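Local structure of catalase (Corynebacterium glutamicum atcc 13032, 4B7F) at the interface of chains A and B. The protein breaks down hydrogen peroxide to water and molecular oxygen, as a haem-dependent catalase assembled from four copies of one chain. Coordinates in Å, arbitrary orientation; residue numbers count along the deposited sequence, not the author numbering. Chains: chain A/B, Catalase.

Contact 1: the interface of chains A and B. Residues chain A 167-169; chain B 256, 260, 316, 318-319.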
loop_
_atom_site.group_PDB
_atom_site.type_symbol
_atom_site.label_atom_id
_atom_site.label_comp_id
_atom_site.label_asym_id
_atom_site.label_seq_id
_atom_site.Cartn_x
_atom_site.Cartn_y
_atom_site.Cartn_z
ATOM N N LYS A 167 8.103 -21.066 -12.968
ATOM C CA LYS A 167 6.998 -21.881 -13.472
ATOM C C LYS A 167 6.274 -22.679 -12.385
ATOM O O LYS A 167 5.072 -22.912 -12.486
ATOM C CB LYS A 167 7.445 -22.804 -14.624
ATOM C CG LYS A 167 8.420 -23.905 -14.207
ATOM C CD LYS A 167 8.853 -24.730 -15.419
ATOM C CE LYS A 167 9.660 -25.946 -15.015
ATOM N NZ LYS A 167 10.054 -26.742 -16.221
ATOM N N ASN A 168 6.988 -23.077 -11.338
ATOM C CA ASN A 168 6.434 -24.052 -10.395
ATOM C C ASN A 168 6.756 -23.784 -8.923
ATOM O O ASN A 168 6.425 -24.594 -8.053
ATOM C CB ASN A 168 6.890 -25.479 -10.769
ATOM C CG ASN A 168 8.406 -25.640 -10.760
ATOM O OD1 ASN A 168 9.126 -24.796 -10.235
ATOM N ND2 ASN A 168 8.897 -26.744 -11.332
ATOM N N GLY A 169 7.421 -22.674 -8.635
ATOM C CA GLY A 169 7.711 -22.330 -7.249
ATOM C C GLY A 169 8.648 -23.295 -6.538
ATOM O O GLY A 169 8.648 -23.377 -5.310
ATOM N N ARG B 256 3.968 -29.837 -3.288
ATOM C CA ARG B 256 4.052 -28.924 -4.427
ATOM C C ARG B 256 4.712 -29.647 -5.601
ATOM O O ARG B 256 4.191 -29.647 -6.723
ATOM C CB ARG B 256 4.863 -27.679 -4.035
ATOM C CG ARG B 256 5.021 -26.625 -5.125
ATOM C CD ARG B 256 5.771 -25.401 -4.593
ATOM N NE ARG B 256 5.043 -24.716 -3.522
ATOM C CZ ARG B 256 5.341 -23.495 -3.086
ATOM N NH1 ARG B 256 6.363 -22.839 -3.624
ATOM N NH2 ARG B 256 4.628 -22.932 -2.106
ATOM N N TYR B 260 3.089 -31.061 -9.349
ATOM C CA TYR B 260 3.651 -30.555 -10.589
ATOM C C TYR B 260 4.146 -31.717 -11.441
ATOM O O TYR B 260 3.848 -31.787 -12.644
ATOM C CB TYR B 260 4.791 -29.572 -10.322
ATOM C CG TYR B 260 5.162 -28.781 -11.559
ATOM C CD1 TYR B 260 4.435 -27.652 -11.919
ATOM C CD2 TYR B 260 6.215 -29.174 -12.373
ATOM C CE1 TYR B 260 4.754 -26.925 -13.047
ATOM C CE2 TYR B 260 6.548 -28.450 -13.512
ATOM C CZ TYR B 260 5.814 -27.331 -13.842
ATOM O OH TYR B 260 6.117 -26.597 -14.970
ATOM N N PRO B 316 0.273 -24.552 -13.724
ATOM C CA PRO B 316 0.334 -23.108 -13.971
ATOM C C PRO B 316 1.452 -22.758 -14.958
ATOM O O PRO B 316 2.458 -23.481 -15.024
ATOM C CB PRO B 316 0.649 -22.522 -12.581
ATOM C CG PRO B 316 1.109 -23.685 -11.744
ATOM C CD PRO B 316 0.433 -24.890 -12.298
ATOM N N ASN B 318 2.813 -19.669 -14.711
ATOM C CA ASN B 318 3.668 -18.897 -13.803
ATOM C C ASN B 318 3.062 -18.986 -12.409
ATOM O O ASN B 318 1.909 -18.594 -12.209
ATOM C CB ASN B 318 3.767 -17.435 -14.282
ATOM C CG ASN B 318 4.631 -16.561 -13.369
ATOM O OD1 ASN B 318 4.271 -16.298 -12.212
ATOM N ND2 ASN B 318 5.763 -16.083 -13.896
ATOM N N PHE B 319 3.841 -19.525 -11.469
ATOM C CA PHE B 319 3.379 -19.868 -10.126
ATOM C C PHE B 319 2.913 -18.646 -9.329
ATOM O O PHE B 319 1.818 -18.630 -8.761
ATOM C CB PHE B 319 4.515 -20.601 -9.400
ATOM C CG PHE B 319 4.136 -21.145 -8.055
ATOM C CD1 PHE B 319 3.549 -22.395 -7.940
ATOM C CD2 PHE B 319 4.386 -20.414 -6.906
ATOM C CE1 PHE B 319 3.202 -22.906 -6.691
ATOM C CE2 PHE B 319 4.043 -20.913 -5.657
ATOM C CZ PHE B 319 3.448 -22.159 -5.554
#
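A:Asn168 lays its CB on one face of the B:Tyr260 ring, and this CH-pi contact is the apolar centre of the patch. A:Asn168 CB stands 3.5 Å from the B:Tyr260 ring centroid, offset toward the rim on the CE1 side. The A:Asn168 side chain takes the tight rotamer with CG between its own backbone N and carbonyl carbon (chi1 60°), which carries the amide on across the same face. There A:Asn168 ND2 comes within 3.6 Å of B:Tyr260 CE2, with the amide plane turned 81° from the ring, so the two groups do not stack.

A second, looser CH-pi contact follows one residue along: A:Gly169 CA lies over B:Phe319, 4.0 Å from the ring centroid. A glycine offers only its alpha carbon here, so the loop backbone itself rests on the aromatic face. The same ring also lies along the preceding carbonyl, B:Phe319 CD1 being 3.6 Å from A:Asn168 O. Farther out, the extended A:Lys167 chain crosses B:Tyr260 at about a right angle and passes the phenol oxygen with its methylenes, A:Lys167 CD lying 3.3 Å from B:Tyr260 OH.

At the polar rim, B:Arg256 NH1 gives a hydrogen bond to the carbonyl oxygen A:Gly169 O at 2.9 Å. The acceptor lies close to the guanidinium plane, while the donor is tilted 23° from the carbonyl plane. Within chain B, B:Phe319 CZ sits 3.4 Å above the centre of the B:Arg256 guanidinium plane, so the same phenylalanine that receives the glycine also backs the arginine and should limit its tilt.

In the fold, A:Lys167 to A:Gly169 form a loop segment between helices 155-161 and 173-182. Chain B meets it with B:Arg256 and B:Tyr260, one turn apart on helix 254-264, and with B:Phe319 at the start of helix 319-324.

Contact 2: the interface of chains A and B. Residues chain A 32-35, 49, 51-52, 55; chain B 153.
B:Met153 starts with CG anti to its backbone N and then bends at chi2 (65°) and chi3 (81°), curling its thioether into chain A between the loop of A:Ser32 to A:Ile35 and helix 50-59. B:Met153 SD lies 3.6 Å from A:His51 CD2, and the terminal methyl CE packs against A:Leu52 CB and the A:Ser32 carbonyl. A:Leu52 CD1 reaches back to B:Met153 CA at 3.6 Å, while the A:Glu33 backbone flanks CG.

A:Lys55, fully extended, runs across the methionine and donates from NZ to the carbonyl B:Met153 O at 2.9 Å, nearly in line with the C=O. A:Lys55 NZ also makes a salt bridge with A:Glu33 OE1 at 2.8 Å. A:His51 NE2 donates to A:Glu33 OE1 at 2.8 Å, with OE1 in the imidazole plane; the two donors arrive from opposite faces of the carboxylate. A:Glu33 thereby orients both the lysine and the ring beside the sulfur, and its charge would probably favour a protonated A:Lys55. The A:Asp49 carboxylate faces the methyl CE of B:Met153 while its OD1 accepts from A:Leu52 N, at the N-terminal end of helix 50-59. A:Ser32 OG accepts hydrogen bonds from the backbone N of A:Asn34 and of A:Ile35, bracing the loop.

The site anchors the N-terminal part of chain A on its neighbour, and so likely supports the catalase tetramer.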
loop_
_atom_site.group_PDB
_atom_site.type_symbol
_atom_site.label_atom_id
_atom_site.label_comp_id
_atom_site.label_asym_id
_atom_site.label_seq_id
_atom_site.Cartn_x
_atom_site.Cartn_y
_atom_site.Cartn_z
ATOM N N SER A 32 -18.410 -9.743 23.574
ATOM C CA SER A 32 -17.936 -11.122 23.482
ATOM C C SER A 32 -16.785 -11.321 22.503
ATOM O O SER A 32 -16.766 -10.736 21.411
ATOM C CB SER A 32 -19.076 -12.067 23.107
ATOM O OG SER A 32 -18.636 -13.419 23.166
ATOM N N GLU A 33 -15.847 -12.175 22.903
ATOM C CA GLU A 33 -14.808 -12.669 22.006
ATOM C C GLU A 33 -15.151 -14.065 21.496
ATOM O O GLU A 33 -14.368 -14.654 20.748
ATOM C CB GLU A 33 -13.466 -12.731 22.741
ATOM C CG GLU A 33 -12.960 -11.407 23.275
ATOM C CD GLU A 33 -12.458 -10.475 22.184
ATOM O OE1 GLU A 33 -12.584 -10.821 20.980
ATOM O OE2 GLU A 33 -11.913 -9.400 22.530
ATOM N N ASN A 34 -16.320 -14.577 21.895
ATOM C CA ASN A 34 -16.750 -15.945 21.583
ATOM C C ASN A 34 -17.957 -16.098 20.653
ATOM O O ASN A 34 -18.041 -17.076 19.916
ATOM C CB ASN A 34 -17.049 -16.726 22.870
ATOM C CG ASN A 34 -15.846 -16.825 23.805
ATOM O OD1 ASN A 34 -14.686 -16.782 23.373
ATOM N ND2 ASN A 34 -16.123 -16.963 25.108
ATOM N N ILE A 35 -18.902 -15.158 20.704
ATOM C CA ILE A 35 -20.166 -15.324 19.989
ATOM C C ILE A 35 -20.470 -14.070 19.197
ATOM O O ILE A 35 -20.372 -12.973 19.731
ATOM C CB ILE A 35 -21.350 -15.560 20.968
ATOM C CG1 ILE A 35 -21.101 -16.795 21.827
ATOM C CG2 ILE A 35 -22.655 -15.729 20.215
ATOM C CD1 ILE A 35 -22.270 -17.119 22.758
ATOM N N ASP A 49 -22.213 -6.178 13.701
ATOM C CA ASP A 49 -21.374 -6.638 14.802
ATOM C C ASP A 49 -20.027 -5.952 14.624
ATOM O O ASP A 49 -19.118 -6.491 13.980
ATOM C CB ASP A 49 -21.231 -8.162 14.825
ATOM C CG ASP A 49 -20.621 -8.674 16.128
ATOM O OD1 ASP A 49 -19.773 -7.967 16.722
ATOM O OD2 ASP A 49 -20.993 -9.787 16.567
ATOM N N HIS A 51 -17.455 -5.215 16.581
ATOM C CA HIS A 51 -16.246 -5.892 17.045
ATOM C C HIS A 51 -15.869 -7.054 16.112
ATOM O O HIS A 51 -14.689 -7.253 15.802
ATOM C CB HIS A 51 -16.413 -6.377 18.491
ATOM C CG HIS A 51 -15.244 -7.165 18.994
ATOM N ND1 HIS A 51 -13.970 -6.647 19.063
ATOM C CD2 HIS A 51 -15.159 -8.445 19.436
ATOM C CE1 HIS A 51 -13.147 -7.574 19.526
ATOM N NE2 HIS A 51 -13.839 -8.669 19.762
ATOM N N LEU A 52 -16.855 -7.820 15.650
ATOM C CA LEU A 52 -16.541 -8.955 14.767
ATOM C C LEU A 52 -15.773 -8.505 13.519
ATOM O O LEU A 52 -14.741 -9.083 13.176
ATOM C CB LEU A 52 -17.796 -9.731 14.353
ATOM C CG LEU A 52 -17.549 -10.798 13.280
ATOM C CD1 LEU A 52 -16.732 -11.974 13.831
ATOM C CD2 LEU A 52 -18.855 -11.277 12.632
ATOM N N LYS A 55 -12.261 -7.157 14.324
ATOM C CA LYS A 55 -11.378 -8.264 14.703
ATOM C C LYS A 55 -10.929 -9.044 13.464
ATOM O O LYS A 55 -9.737 -9.341 13.306
ATOM C CB LYS A 55 -12.099 -9.180 15.695
ATOM C CG LYS A 55 -11.244 -10.310 16.295
ATOM C CD LYS A 55 -12.045 -11.065 17.370
ATOM C CE LYS A 55 -11.202 -12.146 18.051
ATOM N NZ LYS A 55 -12.021 -12.830 19.118
ATOM N N MET B 153 -16.320 -15.332 15.241
ATOM C CA MET B 153 -15.755 -14.453 16.256
ATOM C C MET B 153 -14.509 -15.083 16.859
ATOM O O MET B 153 -13.607 -14.373 17.300
ATOM C CB MET B 153 -16.777 -14.158 17.356
ATOM C CG MET B 153 -16.242 -13.247 18.440
ATOM S SD MET B 153 -15.863 -11.584 17.847
ATOM C CE MET B 153 -17.508 -10.864 17.859
#

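Contact 1 and contact 2 share no residue, and the centres of their C-alpha atoms lie about 38 Å apart, so they fasten well-separated parts of one two-fold interface. Each contact has a twin with the chains exchanged. Through that two-fold, residue 153 and the 167-169 loop belong to one stretch of each chain, joined by helix 155-161, so each chain presents both to its partner. Together the contacts combine a grip between the main bodies of the chains with one made by an N-terminal arm, an arrangement in keeping with the intertwined tetramers of haem catalases.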